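Local coordinates for gluconokinase (Sinorhizobium meliloti, PDB 3T61), which probably catalyses the ATP-dependent phosphorylation of D-gluconate to 6-phospho-D-gluconate, at residues I38-L52 / A78-S92. Residues are numbered along the deposited sequence; the frame is centred on the assembly and turned at random.
Sequences IAEACGYPFIEGDAL and AIGERLASREPVVVS
Val90 N donates to Pro45 O, Ile47 N to Val90 O (2.9 Å) and Ser92 N to Ile47 O, a ladder that joins the parallel strands 46-48 and 90-92. Where the ladder ends, the Ser92 hydroxyl takes over. A chi1 of 59° sets Ser92 OG between its own backbone N and carbonyl carbon, where it accepts Gly49 N at 3.0 Å; a water that also receives Asp50 N bonds to the same OG. This edge pairing belongs to the five-stranded parallel sheet of a P-loop kinase core, in which strand 90-92 is flanked on its other side by strand 21-24. Glu48 touches Ser32 of the presumed Walker A motif and forms a salt bridge with Arg59 of the second subunit. On the sheet face that carries Val90 and Phe46, Val90 CG2 rests against Ala39 of helix 31-42, while the Phe46 ring, CG anti to the backbone N (chi1 171°), leans across to the neighbouring strand, CZ and CE1 against Ser92 CB. On the Ile47 and Val91 face, Ile47 CD1 packs on Val89 CG2 (3.5 Å) and Arg82 CB. Before the strand, the Tyr44 ring meets Val90 CG2 at its edge and is sandwiched, Pro88 CB making a CH-pi contact 3.6 Å from its centroid and Cys42 CB covering the opposite face; its hydroxyl bonds to Phe17 O. Beyond it, Leu52 CD1 touches Ile79 CD1 (3.8 Å) and sits over one face of the Arg82 guanidinium.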
# COMPACT_ATOMS: atom_id res chain seq x y z
N ILE A 38 4.12 -12.29 -18.63
CA ILE A 38 4.64 -11.60 -19.80
C ILE A 38 6.17 -11.43 -19.66
O ILE A 38 6.93 -11.76 -20.57
CB ILE A 38 4.05 -10.17 -19.96
CG1 ILE A 38 2.54 -10.22 -20.20
CG2 ILE A 38 4.77 -9.43 -21.10
CD1 ILE A 38 2.13 -10.58 -21.61
N ALA A 39 6.58 -10.90 -18.51
CA ALA A 39 8.00 -10.66 -18.23
C ALA A 39 8.83 -11.94 -18.35
O ALA A 39 9.89 -11.95 -18.97
CB ALA A 39 8.16 -10.08 -16.84
N GLU A 40 8.34 -13.02 -17.76
CA GLU A 40 9.08 -14.26 -17.83
C GLU A 40 9.19 -14.73 -19.27
O GLU A 40 10.26 -15.14 -19.72
CB GLU A 40 8.39 -15.32 -16.97
CG GLU A 40 9.18 -16.60 -16.89
CD GLU A 40 8.65 -17.54 -15.84
OE1 GLU A 40 7.45 -17.90 -15.91
OE2 GLU A 40 9.43 -17.93 -14.95
N ALA A 41 8.09 -14.66 -20.02
CA ALA A 41 8.09 -15.09 -21.41
C ALA A 41 9.06 -14.27 -22.27
O ALA A 41 9.67 -14.81 -23.19
CB ALA A 41 6.67 -15.00 -21.98
N CYS A 42 9.20 -12.98 -21.97
CA CYS A 42 10.08 -12.11 -22.75
C CYS A 42 11.52 -12.00 -22.24
O CYS A 42 12.35 -11.35 -22.86
CB CYS A 42 9.50 -10.70 -22.83
SG CYS A 42 7.86 -10.59 -23.54
N GLY A 43 11.81 -12.62 -21.11
CA GLY A 43 13.15 -12.52 -20.57
C GLY A 43 13.42 -11.12 -20.05
O GLY A 43 14.55 -10.65 -20.07
N TYR A 44 12.37 -10.43 -19.61
CA TYR A 44 12.52 -9.09 -19.05
C TYR A 44 12.21 -9.17 -17.57
O TYR A 44 11.51 -10.08 -17.12
CB TYR A 44 11.52 -8.09 -19.66
CG TYR A 44 11.55 -7.92 -21.16
CD1 TYR A 44 12.66 -8.30 -21.92
CD2 TYR A 44 10.47 -7.33 -21.81
CE1 TYR A 44 12.68 -8.10 -23.31
CE2 TYR A 44 10.48 -7.12 -23.18
CZ TYR A 44 11.58 -7.50 -23.92
OH TYR A 44 11.56 -7.29 -25.28
N PRO A 45 12.74 -8.23 -16.79
CA PRO A 45 12.44 -8.29 -15.36
C PRO A 45 11.06 -7.65 -15.14
O PRO A 45 10.63 -6.79 -15.91
CB PRO A 45 13.57 -7.48 -14.74
CG PRO A 45 13.85 -6.45 -15.78
CD PRO A 45 13.80 -7.24 -17.07
N PHE A 46 10.37 -8.09 -14.10
CA PHE A 46 9.07 -7.55 -13.79
C PHE A 46 9.16 -6.66 -12.56
O PHE A 46 9.81 -7.01 -11.58
CB PHE A 46 8.06 -8.67 -13.50
CG PHE A 46 6.75 -8.17 -12.96
CD1 PHE A 46 5.86 -7.49 -13.77
CD2 PHE A 46 6.41 -8.37 -11.63
CE1 PHE A 46 4.66 -7.00 -13.27
CE2 PHE A 46 5.20 -7.89 -11.11
CZ PHE A 46 4.33 -7.20 -11.93
N ILE A 47 8.52 -5.50 -12.63
CA ILE A 47 8.50 -4.59 -11.50
C ILE A 47 7.05 -4.38 -11.11
O ILE A 47 6.21 -4.04 -11.95
CB ILE A 47 9.13 -3.22 -11.84
CG1 ILE A 47 10.64 -3.37 -12.06
CG2 ILE A 47 8.84 -2.23 -10.70
CD1 ILE A 47 11.31 -2.13 -12.63
N GLU A 48 6.73 -4.59 -9.83
CA GLU A 48 5.38 -4.36 -9.38
C GLU A 48 5.22 -2.88 -9.06
O GLU A 48 5.86 -2.36 -8.15
CB GLU A 48 5.05 -5.19 -8.14
CG GLU A 48 3.60 -5.03 -7.72
CD GLU A 48 3.05 -6.25 -7.02
OE1 GLU A 48 3.21 -7.37 -7.57
OE2 GLU A 48 2.47 -6.09 -5.92
N GLY A 49 4.36 -2.21 -9.82
CA GLY A 49 4.13 -0.79 -9.62
C GLY A 49 3.77 -0.38 -8.20
O GLY A 49 4.25 0.64 -7.72
N ASP A 50 2.93 -1.17 -7.54
CA ASP A 50 2.50 -0.88 -6.17
C ASP A 50 3.62 -0.59 -5.19
O ASP A 50 3.45 0.20 -4.25
CB ASP A 50 1.69 -2.06 -5.61
CG ASP A 50 0.31 -2.15 -6.20
OD1 ASP A 50 -0.34 -1.11 -6.35
OD2 ASP A 50 -0.12 -3.29 -6.50
N ALA A 51 4.76 -1.24 -5.39
CA ALA A 51 5.90 -1.05 -4.51
C ALA A 51 6.56 0.33 -4.61
O ALA A 51 7.43 0.65 -3.81
CB ALA A 51 6.93 -2.14 -4.77
N LEU A 52 6.15 1.15 -5.56
CA LEU A 52 6.77 2.46 -5.72
C LEU A 52 5.95 3.65 -5.19
O LEU A 52 6.32 4.80 -5.41
CB LEU A 52 7.13 2.69 -7.18
CG LEU A 52 7.89 1.52 -7.79
CD1 LEU A 52 8.21 1.83 -9.24
CD2 LEU A 52 9.17 1.26 -7.01
N ALA A 78 7.97 7.92 -10.44
CA ALA A 78 8.86 6.81 -10.14
C ALA A 78 8.65 5.69 -11.16
O ALA A 78 9.61 4.99 -11.53
CB ALA A 78 8.63 6.30 -8.71
N ILE A 79 7.42 5.51 -11.62
CA ILE A 79 7.13 4.48 -12.63
C ILE A 79 7.85 4.88 -13.92
O ILE A 79 8.54 4.08 -14.56
CB ILE A 79 5.60 4.38 -12.97
CG1 ILE A 79 4.80 3.92 -11.75
CG2 ILE A 79 5.39 3.43 -14.12
CD1 ILE A 79 5.12 2.52 -11.27
N GLY A 80 7.68 6.14 -14.30
CA GLY A 80 8.32 6.66 -15.50
C GLY A 80 9.82 6.45 -15.50
O GLY A 80 10.39 6.06 -16.52
N GLU A 81 10.47 6.69 -14.36
CA GLU A 81 11.93 6.52 -14.28
C GLU A 81 12.36 5.07 -14.53
O GLU A 81 13.40 4.84 -15.14
CB GLU A 81 12.46 6.98 -12.91
CG GLU A 81 12.31 8.48 -12.62
CD GLU A 81 13.16 9.38 -13.51
OE1 GLU A 81 14.12 8.89 -14.14
OE2 GLU A 81 12.87 10.60 -13.58
N ARG A 82 11.58 4.10 -14.07
CA ARG A 82 11.91 2.69 -14.29
C ARG A 82 11.75 2.32 -15.77
O ARG A 82 12.52 1.53 -16.32
CB ARG A 82 11.01 1.77 -13.45
CG ARG A 82 11.05 2.03 -11.95
CD ARG A 82 12.40 1.69 -11.35
NE ARG A 82 12.37 1.80 -9.89
CZ ARG A 82 12.15 2.93 -9.21
NH1 ARG A 82 11.93 4.08 -9.85
NH2 ARG A 82 12.13 2.90 -7.88
N LEU A 83 10.74 2.91 -16.41
CA LEU A 83 10.47 2.64 -17.81
C LEU A 83 11.52 3.27 -18.73
O LEU A 83 11.65 2.87 -19.89
CB LEU A 83 9.06 3.16 -18.17
CG LEU A 83 7.87 2.40 -17.55
CD1 LEU A 83 6.56 3.13 -17.82
CD2 LEU A 83 7.83 0.99 -18.11
N ALA A 84 12.27 4.23 -18.20
CA ALA A 84 13.30 4.91 -18.98
C ALA A 84 14.63 4.18 -19.10
O ALA A 84 15.51 4.62 -19.84
CB ALA A 84 13.53 6.31 -18.42
N SER A 85 14.79 3.07 -18.39
CA SER A 85 16.04 2.33 -18.46
C SER A 85 16.33 1.88 -19.90
O SER A 85 15.43 1.88 -20.75
CB SER A 85 15.99 1.11 -17.54
OG SER A 85 14.93 0.22 -17.88
N ARG A 86 17.58 1.53 -20.17
CA ARG A 86 17.97 1.07 -21.51
C ARG A 86 17.25 -0.22 -21.86
O ARG A 86 16.46 -0.27 -22.80
CB ARG A 86 19.48 0.83 -21.59
CG ARG A 86 20.34 2.07 -21.80
CD ARG A 86 21.77 1.65 -22.13
NE ARG A 86 22.62 2.78 -22.49
CZ ARG A 86 23.88 2.65 -22.91
NH1 ARG A 86 24.43 1.45 -23.02
NH2 ARG A 86 24.59 3.73 -23.22
N GLU A 87 17.52 -1.27 -21.08
CA GLU A 87 16.91 -2.57 -21.31
C GLU A 87 15.42 -2.54 -20.96
O GLU A 87 15.00 -1.85 -20.03
CB GLU A 87 17.63 -3.63 -20.48
CG GLU A 87 19.12 -3.72 -20.78
CD GLU A 87 19.83 -4.78 -19.97
OE1 GLU A 87 19.58 -5.98 -20.20
OE2 GLU A 87 20.63 -4.41 -19.09
N PRO A 88 14.60 -3.29 -21.71
CA PRO A 88 13.15 -3.39 -21.53
C PRO A 88 12.72 -3.92 -20.17
O PRO A 88 13.37 -4.81 -19.59
CB PRO A 88 12.72 -4.31 -22.66
CG PRO A 88 13.73 -4.03 -23.72
CD PRO A 88 15.01 -4.01 -22.93
N VAL A 89 11.62 -3.39 -19.66
CA VAL A 89 11.09 -3.82 -18.38
C VAL A 89 9.57 -3.94 -18.48
O VAL A 89 8.94 -3.28 -19.31
CB VAL A 89 11.46 -2.82 -17.24
CG1 VAL A 89 10.80 -1.47 -17.47
CG2 VAL A 89 11.06 -3.38 -15.91
N VAL A 90 8.98 -4.81 -17.66
CA VAL A 90 7.53 -4.96 -17.63
C VAL A 90 7.07 -4.43 -16.28
O VAL A 90 7.50 -4.93 -15.24
CB VAL A 90 7.10 -6.42 -17.75
CG1 VAL A 90 5.59 -6.50 -17.70
CG2 VAL A 90 7.63 -7.03 -19.05
N VAL A 91 6.19 -3.44 -16.29
CA VAL A 91 5.71 -2.87 -15.03
C VAL A 91 4.20 -2.86 -14.90
O VAL A 91 3.49 -2.45 -15.81
CB VAL A 91 6.17 -1.39 -14.86
CG1 VAL A 91 5.65 -0.84 -13.53
CG2 VAL A 91 7.69 -1.29 -14.92
N SER A 92 3.71 -3.31 -13.74
CA SER A 92 2.29 -3.29 -13.47
C SER A 92 1.96 -1.89 -12.93
O SER A 92 2.58 -1.41 -11.99
CB SER A 92 1.92 -4.38 -12.45
OG SER A 92 2.60 -4.22 -11.22
O HOH W 1 0.85 -2.70 -9.32